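Local coordinates for VgrG protein (Vibrio cholerae, PDB 4E1D), which probably joins actin monomers covalently through its actin cross-linking domain at the expense of ATP, and here holds ADP and manganese, at residues I27-A32 with S171-T176; M59-M64 with T88-S93; E276-T281 with E327-G332. All coordinates share one frame; numbering follows the deposited sequence.

Contact 1 of 3, residues I27-A32 with S171-T176; sequences IENELA and SGQQAT. With MN (manganese (II) ion), chain D; ADP (adenosine-5'-diphosphate), chain B.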
loop_
_atom_site.group_PDB
_atom_site.type_symbol
_atom_site.label_atom_id
_atom_site.label_comp_id
_atom_site.label_asym_id
_atom_site.label_seq_id
_atom_site.Cartn_x
_atom_site.Cartn_y
_atom_site.Cartn_z
ATOM N N ILE A 27 1.567 -5.984 5.622
ATOM C CA ILE A 27 1.682 -6.898 4.479
ATOM C C ILE A 27 0.359 -7.120 3.760
ATOM O O ILE A 27 -0.704 -7.013 4.369
ATOM C CB ILE A 27 2.418 -8.239 4.816
ATOM C CG1 ILE A 27 1.635 -9.091 5.844
ATOM C CG2 ILE A 27 3.882 -8.002 5.253
ATOM C CD1 ILE A 27 1.984 -10.564 5.910
ATOM N N GLU A 28 0.437 -7.429 2.463
ATOM C CA GLU A 28 -0.710 -7.740 1.615
ATOM C C GLU A 28 -0.440 -9.098 1.025
ATOM O O GLU A 28 0.669 -9.344 0.554
ATOM C CB GLU A 28 -0.897 -6.699 0.513
ATOM C CG GLU A 28 -1.388 -5.362 1.023
ATOM C CD GLU A 28 -1.288 -4.269 -0.018
ATOM O OE1 GLU A 28 -0.187 -3.693 -0.172
ATOM O OE2 GLU A 28 -2.300 -4.018 -0.709
ATOM N N ASN A 29 -1.432 -9.994 1.087
ATOM C CA ASN A 29 -1.281 -11.364 0.628
ATOM C C ASN A 29 -2.471 -11.838 -0.195
ATOM O O ASN A 29 -3.480 -12.253 0.374
ATOM C CB ASN A 29 -1.030 -12.266 1.846
ATOM C CG ASN A 29 -0.570 -13.664 1.540
ATOM O OD1 ASN A 29 0.108 -13.930 0.538
ATOM N ND2 ASN A 29 -0.887 -14.578 2.444
ATOM N N GLU A 30 -2.348 -11.777 -1.531
ATOM C CA GLU A 30 -3.401 -12.218 -2.437
ATOM C C GLU A 30 -3.373 -13.749 -2.529
ATOM O O GLU A 30 -2.343 -14.335 -2.876
ATOM C CB GLU A 30 -3.277 -11.548 -3.812
ATOM C CG GLU A 30 -4.495 -11.759 -4.696
ATOM C CD GLU A 30 -4.339 -11.344 -6.147
ATOM O OE1 GLU A 30 -5.362 -10.996 -6.776
ATOM O OE2 GLU A 30 -3.198 -11.371 -6.660
ATOM N N LEU A 31 -4.504 -14.383 -2.183
ATOM C CA LEU A 31 -4.652 -15.835 -2.178
ATOM C C LEU A 31 -4.917 -16.424 -3.546
ATOM O O LEU A 31 -5.475 -15.762 -4.430
ATOM C CB LEU A 31 -5.738 -16.292 -1.185
ATOM C CG LEU A 31 -5.557 -15.901 0.280
ATOM C CD1 LEU A 31 -6.771 -16.276 1.072
ATOM C CD2 LEU A 31 -4.316 -16.545 0.890
ATOM N N ALA A 32 -4.501 -17.689 -3.701
ATOM C CA ALA A 32 -4.653 -18.477 -4.911
ATOM C C ALA A 32 -5.513 -19.720 -4.639
ATOM O O ALA A 32 -5.351 -20.360 -3.603
ATOM C CB ALA A 32 -3.278 -18.884 -5.424
ATOM N N SER A 171 4.495 -13.473 -5.816
ATOM C CA SER A 171 3.840 -12.652 -6.849
ATOM C C SER A 171 2.511 -12.001 -6.400
ATOM O O SER A 171 2.116 -10.975 -6.957
ATOM C CB SER A 171 3.682 -13.421 -8.161
ATOM O OG SER A 171 2.752 -14.484 -8.064
ATOM N N GLY A 172 1.859 -12.583 -5.395
ATOM C CA GLY A 172 0.631 -12.042 -4.823
ATOM C C GLY A 172 0.901 -11.290 -3.534
ATOM O O GLY A 172 -0.039 -10.877 -2.844
ATOM N N GLN A 173 2.202 -11.092 -3.213
ATOM C CA GLN A 173 2.647 -10.451 -1.979
ATOM C C GLN A 173 3.286 -9.065 -2.117
ATOM O O GLN A 173 4.047 -8.799 -3.054
ATOM C CB GLN A 173 3.551 -11.390 -1.174
ATOM C CG GLN A 173 2.808 -12.596 -0.622
ATOM C CD GLN A 173 3.677 -13.612 0.087
ATOM O OE1 GLN A 173 4.876 -13.768 -0.183
ATOM N NE2 GLN A 173 3.062 -14.377 0.980
ATOM N N GLN A 174 2.963 -8.196 -1.138
ATOM C CA GLN A 174 3.450 -6.829 -0.988
ATOM C C GLN A 174 3.710 -6.533 0.478
ATOM O O GLN A 174 3.149 -7.179 1.361
ATOM C CB GLN A 174 2.449 -5.816 -1.555
ATOM C CG GLN A 174 2.763 -5.399 -2.970
ATOM C CD GLN A 174 1.527 -5.501 -3.821
ATOM O OE1 GLN A 174 0.676 -4.601 -3.854
ATOM N NE2 GLN A 174 1.384 -6.621 -4.515
ATOM N N ALA A 175 4.561 -5.542 0.723
ATOM C CA ALA A 175 4.901 -5.060 2.055
ATOM C C ALA A 175 4.872 -3.542 2.032
ATOM O O ALA A 175 5.187 -2.944 1.007
ATOM C CB ALA A 175 6.276 -5.562 2.471
ATOM N N THR A 176 4.453 -2.925 3.138
ATOM C CA THR A 176 4.388 -1.478 3.312
ATOM C C THR A 176 5.147 -1.103 4.588
ATOM O O THR A 176 4.821 -1.585 5.676
ATOM C CB THR A 176 2.943 -0.956 3.247
ATOM O OG1 THR A 176 2.415 -1.236 1.950
ATOM C CG2 THR A 176 2.849 0.545 3.499
HETATM MN MN MN D . -4.445 -3.958 -1.218
HETATM P PB ADP B . -4.197 -0.495 -1.086
HETATM O O1B ADP B . -5.604 -0.513 -1.505
HETATM O O2B ADP B . -3.538 0.811 -1.535
HETATM O O3B ADP B . -3.452 -1.682 -1.682
HETATM P PA ADP B . -4.759 -1.503 1.652
HETATM O O1A ADP B . -5.773 -0.769 2.449
HETATM O O2A ADP B . -5.421 -2.749 1.002
HETATM O O3A ADP B . -4.142 -0.558 0.513
HETATM O "O5'" ADP B . -3.569 -1.977 2.599
HETATM C "C5'" ADP B . -2.660 -0.974 3.076
HETATM C "C4'" ADP B . -1.414 -1.631 3.609
HETATM O "O4'" ADP B . -0.676 -0.694 4.423
HETATM C "C3'" ADP B . -1.615 -2.878 4.468
HETATM O "O3'" ADP B . -0.695 -3.911 4.132
HETATM C "C2'" ADP B . -1.475 -2.338 5.894
HETATM O "O2'" ADP B . -1.010 -3.293 6.836
HETATM C "C1'" ADP B . -0.420 -1.266 5.690
HETATM N N9 ADP B . -0.414 -0.201 6.696
HETATM C C8 ADP B . -1.476 0.549 7.118
HETATM N N7 ADP B . -1.172 1.414 8.060
HETATM C C5 ADP B . 0.190 1.217 8.263
HETATM C C6 ADP B . 1.112 1.793 9.157
HETATM N N6 ADP B . 0.780 2.685 10.080
HETATM N N1 ADP B . 2.393 1.351 9.109
HETATM C C2 ADP B . 2.711 0.389 8.230
HETATM N N3 ADP B . 1.925 -0.240 7.350
HETATM C C4 ADP B . 0.666 0.220 7.414
HETATM O O HOH W 1 1.414 -3.890 2.143
#
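The amides of Asn-29 and Gln-173 lie side by side and point the same way, with their planes 48° apart. Gln-173 NE2 donates to Asn-29 OD1 over 3.0 Å: Asn-29 OD1 lies near the plane of the Gln-173 amide, whereas NE2 stands above the Asn-29 carbonyl plane, not on a lone pair. Gln-173 NE2 also bonds to Pro-364 O, so this nitrogen has two acceptors. The pair occupies a non-hydrogen-bonded site of two antiparallel strands, 27-32 and 173-176, whose axes approach to 4.6 Å. Helix 101-124 lies against the Ile-27 and Asn-29 face, which also carries Ala-175.

Glu-28 and Gln-174 lie on the other face, where Glu-28, extended beyond CG, meets the metal and ADP. Its OE2 binds manganese at 2.2 Å; ADP O3B is a second ligand of the ion, at 2.5 Å, and Glu-90 a third. OE1 accepts from a water at 2.8 Å that also bonds to Thr-176 OG1 and ADP O3', joining both strands to the ribose. The metal probably eases the crowding of negative charge between OE2 and the phosphate. An acidic strand residue holding manganese against ADP is consistent with a nucleotide-binding site. Gln-174 passes its CB beside Glu-28 OE1, and the backbones of these two residues exchange N-H to O bonds in both directions.

Gly-172, at a corner of the chain, adds one more backbone bond: its O accepts from Glu-30 N at 2.8 Å with an N-H...O angle of 172°, while Glu-30 CB rests 3.4 Å from that same Gly-172 O.

Contact 2 of 3, residues M59-M64 with T88-S93; sequences MLTKDM and TVELVS. With MN (manganese (II) ion), chain D; ADP (adenosine-5'-diphosphate), chain B.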
loop_
_atom_site.group_PDB
_atom_site.type_symbol
_atom_site.label_atom_id
_atom_site.label_comp_id
_atom_site.label_asym_id
_atom_site.label_seq_id
_atom_site.Cartn_x
_atom_site.Cartn_y
_atom_site.Cartn_z
ATOM N N MET A 59 -7.096 -8.257 7.762
ATOM C CA MET A 59 -8.424 -8.066 7.187
ATOM C C MET A 59 -8.640 -9.062 6.047
ATOM O O MET A 59 -7.706 -9.429 5.338
ATOM C CB MET A 59 -8.582 -6.634 6.624
ATOM C CG MET A 59 -8.457 -5.527 7.638
ATOM S SD MET A 59 -8.473 -3.930 6.794
ATOM C CE MET A 59 -8.489 -2.826 8.146
ATOM N N LEU A 60 -9.887 -9.470 5.862
ATOM C CA LEU A 60 -10.301 -10.337 4.776
ATOM C C LEU A 60 -10.938 -9.384 3.788
ATOM O O LEU A 60 -11.954 -8.757 4.105
ATOM C CB LEU A 60 -11.313 -11.376 5.286
ATOM C CG LEU A 60 -10.733 -12.700 5.774
ATOM C CD1 LEU A 60 -10.226 -12.605 7.214
ATOM C CD2 LEU A 60 -11.765 -13.773 5.691
ATOM N N THR A 61 -10.277 -9.174 2.642
ATOM C CA THR A 61 -10.746 -8.208 1.646
ATOM C C THR A 61 -10.926 -8.790 0.251
ATOM O O THR A 61 -10.298 -9.796 -0.081
ATOM C CB THR A 61 -9.770 -6.999 1.544
ATOM O OG1 THR A 61 -8.550 -7.407 0.926
ATOM C CG2 THR A 61 -9.483 -6.333 2.875
ATOM N N LYS A 62 -11.743 -8.115 -0.578
ATOM C CA LYS A 62 -11.894 -8.438 -1.997
ATOM C C LYS A 62 -10.830 -7.602 -2.713
ATOM O O LYS A 62 -10.576 -6.460 -2.323
ATOM C CB LYS A 62 -13.308 -8.146 -2.540
ATOM C CG LYS A 62 -13.810 -6.721 -2.356
ATOM C CD LYS A 62 -14.966 -6.403 -3.259
ATOM C CE LYS A 62 -15.573 -5.082 -2.868
ATOM N NZ LYS A 62 -16.689 -4.681 -3.765
ATOM N N ASP A 63 -10.175 -8.179 -3.717
ATOM C CA ASP A 63 -9.101 -7.494 -4.424
ATOM C C ASP A 63 -9.393 -7.266 -5.918
ATOM O O ASP A 63 -10.026 -6.267 -6.259
ATOM C CB ASP A 63 -7.754 -8.209 -4.161
ATOM C CG ASP A 63 -6.497 -7.530 -4.686
ATOM O OD1 ASP A 63 -6.493 -6.288 -4.798
ATOM O OD2 ASP A 63 -5.506 -8.246 -4.954
ATOM N N MET A 64 -8.941 -8.183 -6.793
ATOM C CA MET A 64 -9.077 -8.087 -8.242
ATOM C C MET A 64 -10.407 -8.635 -8.719
ATOM O O MET A 64 -10.711 -9.804 -8.465
ATOM C CB MET A 64 -7.906 -8.820 -8.928
ATOM C CG MET A 64 -6.968 -7.913 -9.677
ATOM S SD MET A 64 -6.066 -6.742 -8.629
ATOM C CE MET A 64 -4.399 -7.409 -8.755
ATOM N N THR A 88 -10.803 -11.740 -6.275
ATOM C CA THR A 88 -9.752 -12.520 -5.629
ATOM C C THR A 88 -9.724 -12.053 -4.159
ATOM O O THR A 88 -10.126 -10.923 -3.854
ATOM C CB THR A 88 -8.381 -12.295 -6.292
ATOM O OG1 THR A 88 -8.075 -10.901 -6.298
ATOM C CG2 THR A 88 -8.298 -12.855 -7.699
ATOM N N VAL A 89 -9.281 -12.922 -3.252
ATOM C CA VAL A 89 -9.197 -12.578 -1.833
ATOM C C VAL A 89 -7.781 -12.100 -1.529
ATOM O O VAL A 89 -6.804 -12.692 -2.001
ATOM C CB VAL A 89 -9.641 -13.741 -0.899
ATOM C CG1 VAL A 89 -9.335 -13.452 0.573
ATOM C CG2 VAL A 89 -11.119 -14.042 -1.074
ATOM N N GLU A 90 -7.679 -11.015 -0.762
ATOM C CA GLU A 90 -6.398 -10.498 -0.338
ATOM C C GLU A 90 -6.421 -10.314 1.162
ATOM O O GLU A 90 -7.306 -9.642 1.694
ATOM C CB GLU A 90 -6.056 -9.186 -1.045
ATOM C CG GLU A 90 -4.639 -8.714 -0.766
ATOM C CD GLU A 90 -4.331 -7.331 -1.296
ATOM O OE1 GLU A 90 -5.106 -6.393 -1.000
ATOM O OE2 GLU A 90 -3.304 -7.181 -1.997
ATOM N N LEU A 91 -5.454 -10.917 1.840
ATOM C CA LEU A 91 -5.314 -10.796 3.287
ATOM C C LEU A 91 -4.396 -9.600 3.577
ATOM O O LEU A 91 -3.234 -9.578 3.159
ATOM C CB LEU A 91 -4.788 -12.103 3.916
ATOM C CG LEU A 91 -5.517 -13.419 3.554
ATOM C CD1 LEU A 91 -4.934 -14.591 4.315
ATOM C CD2 LEU A 91 -7.028 -13.324 3.776
ATOM N N VAL A 92 -4.961 -8.569 4.210
ATOM C CA VAL A 92 -4.271 -7.316 4.505
ATOM C C VAL A 92 -4.019 -7.213 6.010
ATOM O O VAL A 92 -4.949 -6.989 6.777
ATOM C CB VAL A 92 -5.075 -6.114 3.938
ATOM C CG1 VAL A 92 -4.351 -4.805 4.181
ATOM C CG2 VAL A 92 -5.370 -6.287 2.453
ATOM N N SER A 93 -2.755 -7.377 6.427
ATOM C CA SER A 93 -2.367 -7.328 7.836
ATOM C C SER A 93 -2.588 -5.974 8.481
ATOM O O SER A 93 -2.629 -4.955 7.789
ATOM C CB SER A 93 -0.923 -7.783 8.029
ATOM O OG SER A 93 -0.004 -6.765 7.671
HETATM MN MN MN D . -4.445 -3.958 -1.218
HETATM P PB ADP B . -4.197 -0.495 -1.086
HETATM O O1B ADP B . -5.604 -0.513 -1.505
HETATM O O2B ADP B . -3.538 0.811 -1.535
HETATM O O3B ADP B . -3.452 -1.682 -1.682
HETATM P PA ADP B . -4.759 -1.503 1.652
HETATM O O1A ADP B . -5.773 -0.769 2.449
HETATM O O2A ADP B . -5.421 -2.749 1.002
HETATM O O3A ADP B . -4.142 -0.558 0.513
HETATM O "O5'" ADP B . -3.569 -1.977 2.599
HETATM C "C5'" ADP B . -2.660 -0.974 3.076
HETATM C "C4'" ADP B . -1.414 -1.631 3.609
HETATM O "O4'" ADP B . -0.676 -0.694 4.423
HETATM C "C3'" ADP B . -1.615 -2.878 4.468
HETATM O "O3'" ADP B . -0.695 -3.911 4.132
HETATM C "C2'" ADP B . -1.475 -2.338 5.894
HETATM O "O2'" ADP B . -1.010 -3.293 6.836
HETATM C "C1'" ADP B . -0.420 -1.266 5.690
HETATM N N9 ADP B . -0.414 -0.201 6.696
HETATM C C8 ADP B . -1.476 0.549 7.118
HETATM N N7 ADP B . -1.172 1.414 8.060
HETATM C C5 ADP B . 0.190 1.217 8.263
HETATM C C6 ADP B . 1.112 1.793 9.157
HETATM N N6 ADP B . 0.780 2.685 10.080
HETATM N N1 ADP B . 2.393 1.351 9.109
HETATM C C2 ADP B . 2.711 0.389 8.230
HETATM N N3 ADP B . 1.925 -0.240 7.350
HETATM C C4 ADP B . 0.666 0.220 7.414
#
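Backbone bonds tie Met-59 to Val-92 and Thr-61 to Glu-90 in both directions, which makes these the hydrogen-bonded pairs of two antiparallel strands. The strand directions lie 137° apart, well short of antiparallel, consistent with strong twist. Beyond Lys-62 the pattern changes: Asp-63 N donates to Thr-88 O, but Thr-88 N donates to Met-64 O, so two residues face one as the chain turns its corner.

Hydroxyls add to this scaffold. Thr-61 OG1 donates to Glu-90 O at 2.7 Å, and because Thr-61 N reaches the same oxygen from the other face of its plane, one residue clasps that carbonyl twice. The chi1 of 71°, which puts OG1 between the backbone N and carbonyl carbon, permits this. Thr-88 OG1 accepts from Met-64 N at 2.9 Å and is also hydrogen-bonded to Glu-30. Ser-93 O accepts from ADP O2' at 2.5 Å.

Among charged groups, the carboxylates of Asp-63 and Glu-90 are stacked with planes 15° apart, Asp-63 OD2 lying 3.8 Å from Glu-90 OE2. Such proximity would probably be unfavourable without the manganese, which Glu-90 OE1 binds at 2.5 Å.

Apolar packing works on both faces. Leu-60 CG meets Leu-91 CD2 at 4.3 Å on the side where helix 101-124 lies, whereas Met-59 CB packs 4.4 Å from Val-92 CB on the other. Separately, Val-92 CG1 comes to 3.3 Å from ADP O5'. Strand-borne acidic residues holding a metal against nucleotide phosphates are consistent with a glutamine synthetase-like active site, to which actin cross-linking domains are thought to be related.

Contact 3 of 3, residues E276-T281 with E327-G332; sequences EILPRT and EVAGHG. With ADP (adenosine-5'-diphosphate), chain B.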
loop_
_atom_site.group_PDB
_atom_site.type_symbol
_atom_site.label_atom_id
_atom_site.label_comp_id
_atom_site.label_asym_id
_atom_site.label_seq_id
_atom_site.Cartn_x
_atom_site.Cartn_y
_atom_site.Cartn_z
ATOM N N GLU A 276 8.818 0.942 -7.958
ATOM C CA GLU A 276 9.415 -0.203 -7.237
ATOM C C GLU A 276 9.112 -0.069 -5.752
ATOM O O GLU A 276 8.439 -0.934 -5.189
ATOM C CB GLU A 276 10.922 -0.377 -7.506
ATOM C CG GLU A 276 11.253 -0.739 -8.943
ATOM C CD GLU A 276 12.732 -0.824 -9.259
ATOM O OE1 GLU A 276 13.100 -0.572 -10.430
ATOM O OE2 GLU A 276 13.522 -1.154 -8.345
ATOM N N ILE A 277 9.601 1.026 -5.127
ATOM C CA ILE A 277 9.300 1.392 -3.750
ATOM C C ILE A 277 8.342 2.585 -3.930
ATOM O O ILE A 277 8.776 3.703 -4.232
ATOM C CB ILE A 277 10.576 1.699 -2.909
ATOM C CG1 ILE A 277 11.508 0.463 -2.855
ATOM C CG2 ILE A 277 10.205 2.185 -1.504
ATOM C CD1 ILE A 277 12.906 0.676 -2.245
ATOM N N LEU A 278 7.030 2.301 -3.859
ATOM C CA LEU A 278 5.966 3.278 -4.090
ATOM C C LEU A 278 5.597 4.176 -2.887
ATOM O O LEU A 278 5.059 3.664 -1.907
ATOM C CB LEU A 278 4.724 2.568 -4.690
ATOM C CG LEU A 278 3.465 3.401 -4.912
ATOM C CD1 LEU A 278 3.607 4.318 -6.114
ATOM C CD2 LEU A 278 2.241 2.512 -5.052
ATOM N N PRO A 279 5.817 5.519 -2.960
ATOM C CA PRO A 279 5.382 6.396 -1.851
ATOM C C PRO A 279 3.866 6.298 -1.674
ATOM O O PRO A 279 3.117 6.355 -2.657
ATOM C CB PRO A 279 5.831 7.796 -2.297
ATOM C CG PRO A 279 6.893 7.546 -3.333
ATOM C CD PRO A 279 6.433 6.308 -4.044
ATOM N N ARG A 280 3.432 6.048 -0.426
ATOM C CA ARG A 280 2.026 5.854 -0.064
ATOM C C ARG A 280 1.418 7.021 0.707
ATOM O O ARG A 280 0.228 7.007 0.996
ATOM C CB ARG A 280 1.850 4.526 0.703
ATOM C CG ARG A 280 2.065 3.262 -0.144
ATOM C CD ARG A 280 0.946 2.983 -1.148
ATOM N NE ARG A 280 -0.343 2.724 -0.494
ATOM C CZ ARG A 280 -1.372 3.567 -0.492
ATOM N NH1 ARG A 280 -1.289 4.731 -1.125
ATOM N NH2 ARG A 280 -2.495 3.248 0.137
ATOM N N THR A 281 2.230 8.034 1.026
ATOM C CA THR A 281 1.810 9.220 1.768
ATOM C C THR A 281 1.825 10.437 0.843
ATOM O O THR A 281 2.693 10.527 -0.030
ATOM C CB THR A 281 2.698 9.394 3.031
ATOM O OG1 THR A 281 2.728 8.171 3.775
ATOM C CG2 THR A 281 2.233 10.534 3.948
ATOM N N GLU A 327 -1.694 13.306 -4.844
ATOM C CA GLU A 327 -1.174 12.010 -4.409
ATOM C C GLU A 327 -0.316 11.378 -5.499
ATOM O O GLU A 327 -0.572 11.589 -6.685
ATOM C CB GLU A 327 -2.333 11.064 -4.044
ATOM C CG GLU A 327 -3.216 11.523 -2.887
ATOM C CD GLU A 327 -2.750 11.245 -1.469
ATOM O OE1 GLU A 327 -1.617 10.742 -1.279
ATOM O OE2 GLU A 327 -3.532 11.538 -0.537
ATOM N N VAL A 328 0.689 10.587 -5.095
ATOM C CA VAL A 328 1.594 9.868 -5.998
ATOM C C VAL A 328 0.807 8.827 -6.821
ATOM O O VAL A 328 0.942 8.799 -8.044
ATOM C CB VAL A 328 2.792 9.246 -5.212
ATOM C CG1 VAL A 328 3.562 8.214 -6.036
ATOM C CG2 VAL A 328 3.732 10.325 -4.695
ATOM N N ALA A 329 -0.025 7.997 -6.146
ATOM C CA ALA A 329 -0.836 6.941 -6.761
ATOM C C ALA A 329 -2.136 6.637 -5.968
ATOM O O ALA A 329 -2.254 5.593 -5.316
ATOM C CB ALA A 329 -0.003 5.679 -6.935
ATOM N N GLY A 330 -3.096 7.559 -6.054
ATOM C CA GLY A 330 -4.392 7.451 -5.391
ATOM C C GLY A 330 -4.329 7.716 -3.906
ATOM O O GLY A 330 -3.267 8.067 -3.384
ATOM N N HIS A 331 -5.476 7.533 -3.210
ATOM C CA HIS A 331 -5.612 7.755 -1.762
ATOM C C HIS A 331 -4.420 7.232 -0.977
ATOM O O HIS A 331 -4.058 6.062 -1.101
ATOM C CB HIS A 331 -6.940 7.186 -1.216
ATOM C CG HIS A 331 -7.135 7.384 0.260
ATOM N ND1 HIS A 331 -7.194 8.650 0.820
ATOM C CD2 HIS A 331 -7.275 6.464 1.247
ATOM C CE1 HIS A 331 -7.365 8.460 2.118
ATOM N NE2 HIS A 331 -7.427 7.162 2.422
ATOM N N GLY A 332 -3.790 8.128 -0.238
ATOM C CA GLY A 332 -2.616 7.808 0.554
ATOM C C GLY A 332 -2.921 7.568 2.012
ATOM O O GLY A 332 -4.021 7.872 2.474
HETATM P PB ADP B . -4.197 -0.495 -1.086
HETATM O O1B ADP B . -5.604 -0.513 -1.505
HETATM O O2B ADP B . -3.538 0.811 -1.535
HETATM O O3B ADP B . -3.452 -1.682 -1.682
HETATM P PA ADP B . -4.759 -1.503 1.652
HETATM O O1A ADP B . -5.773 -0.769 2.449
HETATM O O2A ADP B . -5.421 -2.749 1.002
HETATM O O3A ADP B . -4.142 -0.558 0.513
HETATM O "O5'" ADP B . -3.569 -1.977 2.599
HETATM C "C5'" ADP B . -2.660 -0.974 3.076
HETATM C "C4'" ADP B . -1.414 -1.631 3.609
HETATM O "O4'" ADP B . -0.676 -0.694 4.423
HETATM C "C3'" ADP B . -1.615 -2.878 4.468
HETATM O "O3'" ADP B . -0.695 -3.911 4.132
HETATM C "C2'" ADP B . -1.475 -2.338 5.894
HETATM O "O2'" ADP B . -1.010 -3.293 6.836
HETATM C "C1'" ADP B . -0.420 -1.266 5.690
HETATM N N9 ADP B . -0.414 -0.201 6.696
HETATM C C8 ADP B . -1.476 0.549 7.118
HETATM N N7 ADP B . -1.172 1.414 8.060
HETATM C C5 ADP B . 0.190 1.217 8.263
HETATM C C6 ADP B . 1.112 1.793 9.157
HETATM N N6 ADP B . 0.780 2.685 10.080
HETATM N N1 ADP B . 2.393 1.351 9.109
HETATM C C2 ADP B . 2.711 0.389 8.230
HETATM N N3 ADP B . 1.925 -0.240 7.350
HETATM C C4 ADP B . 0.666 0.220 7.414
HETATM O O HOH W 2 0.327 6.304 -3.064
HETATM O O HOH W 3 1.210 10.122 -2.383
#
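His-331 O is gripped by the guanidinium of Arg-280 through both terminal nitrogens: NH1 donates at 3.1 Å with an N-H...O angle of 160°, and NH2 adds a weak bond at 3.4 Å. The carbonyl oxygen lies at the edge of the guanidinium, in its plane, as does a water that accepts from NH1 and donates to Pro-279 O. Although the Arg-280 side chain starts away from 327-332, bends at chi2 (-72°) and chi3 (-63°) fold it back to this carbonyl. NH2 also lies 3.1 Å from ADP O2B, so the loop anchors a positive group close to the beta-phosphate.

Gly-332 CA comes to 3.0 Å from Arg-280 O, leaving little room between the backbones. A second water accepts from Val-328 N at 2.8 Å and donates to Glu-327 OE1, with a weak bond to Thr-281 O; Glu-327 OE2 is hydrogen-bonded to Asn-334.

The rest is apolar. Leu-278 CD1 touches both Val-328 CG1 and Ala-329 CB at 3.9 Å, while Pro-279 crosses Val-328 at about a right angle. Val-328 and Pro-279 also rest on Ile-234 of helix 221-245, Leu-278 and Ala-329 on Lys-272 of helix 269-275, and strand 277-279 pairs with strand 344-352.

How the contacts relate
All three contacts are largely buried and touch the ADP. Contacts 1 and 2 have centres 9 Å apart and touch directly, since strands 24-32 and 85-97 are neighbours: Ile-27 N probably bonds Ser-93 OG. Contact 2 is also nested within the chain loop that contact 1 closes. Both rest on antiparallel strand pairing that becomes irregular at one end, and both supply acidic ligands to one manganese ion. Contact 3 lies about 17 Å, centre to centre, from contact 1 and touches neither of the others. Lacking paired strands across it, it relies on arginine, waters and apolar packing, and probably brings a positive group near the beta-phosphate, where contacts 1 and 2 offer carboxylates to the metal.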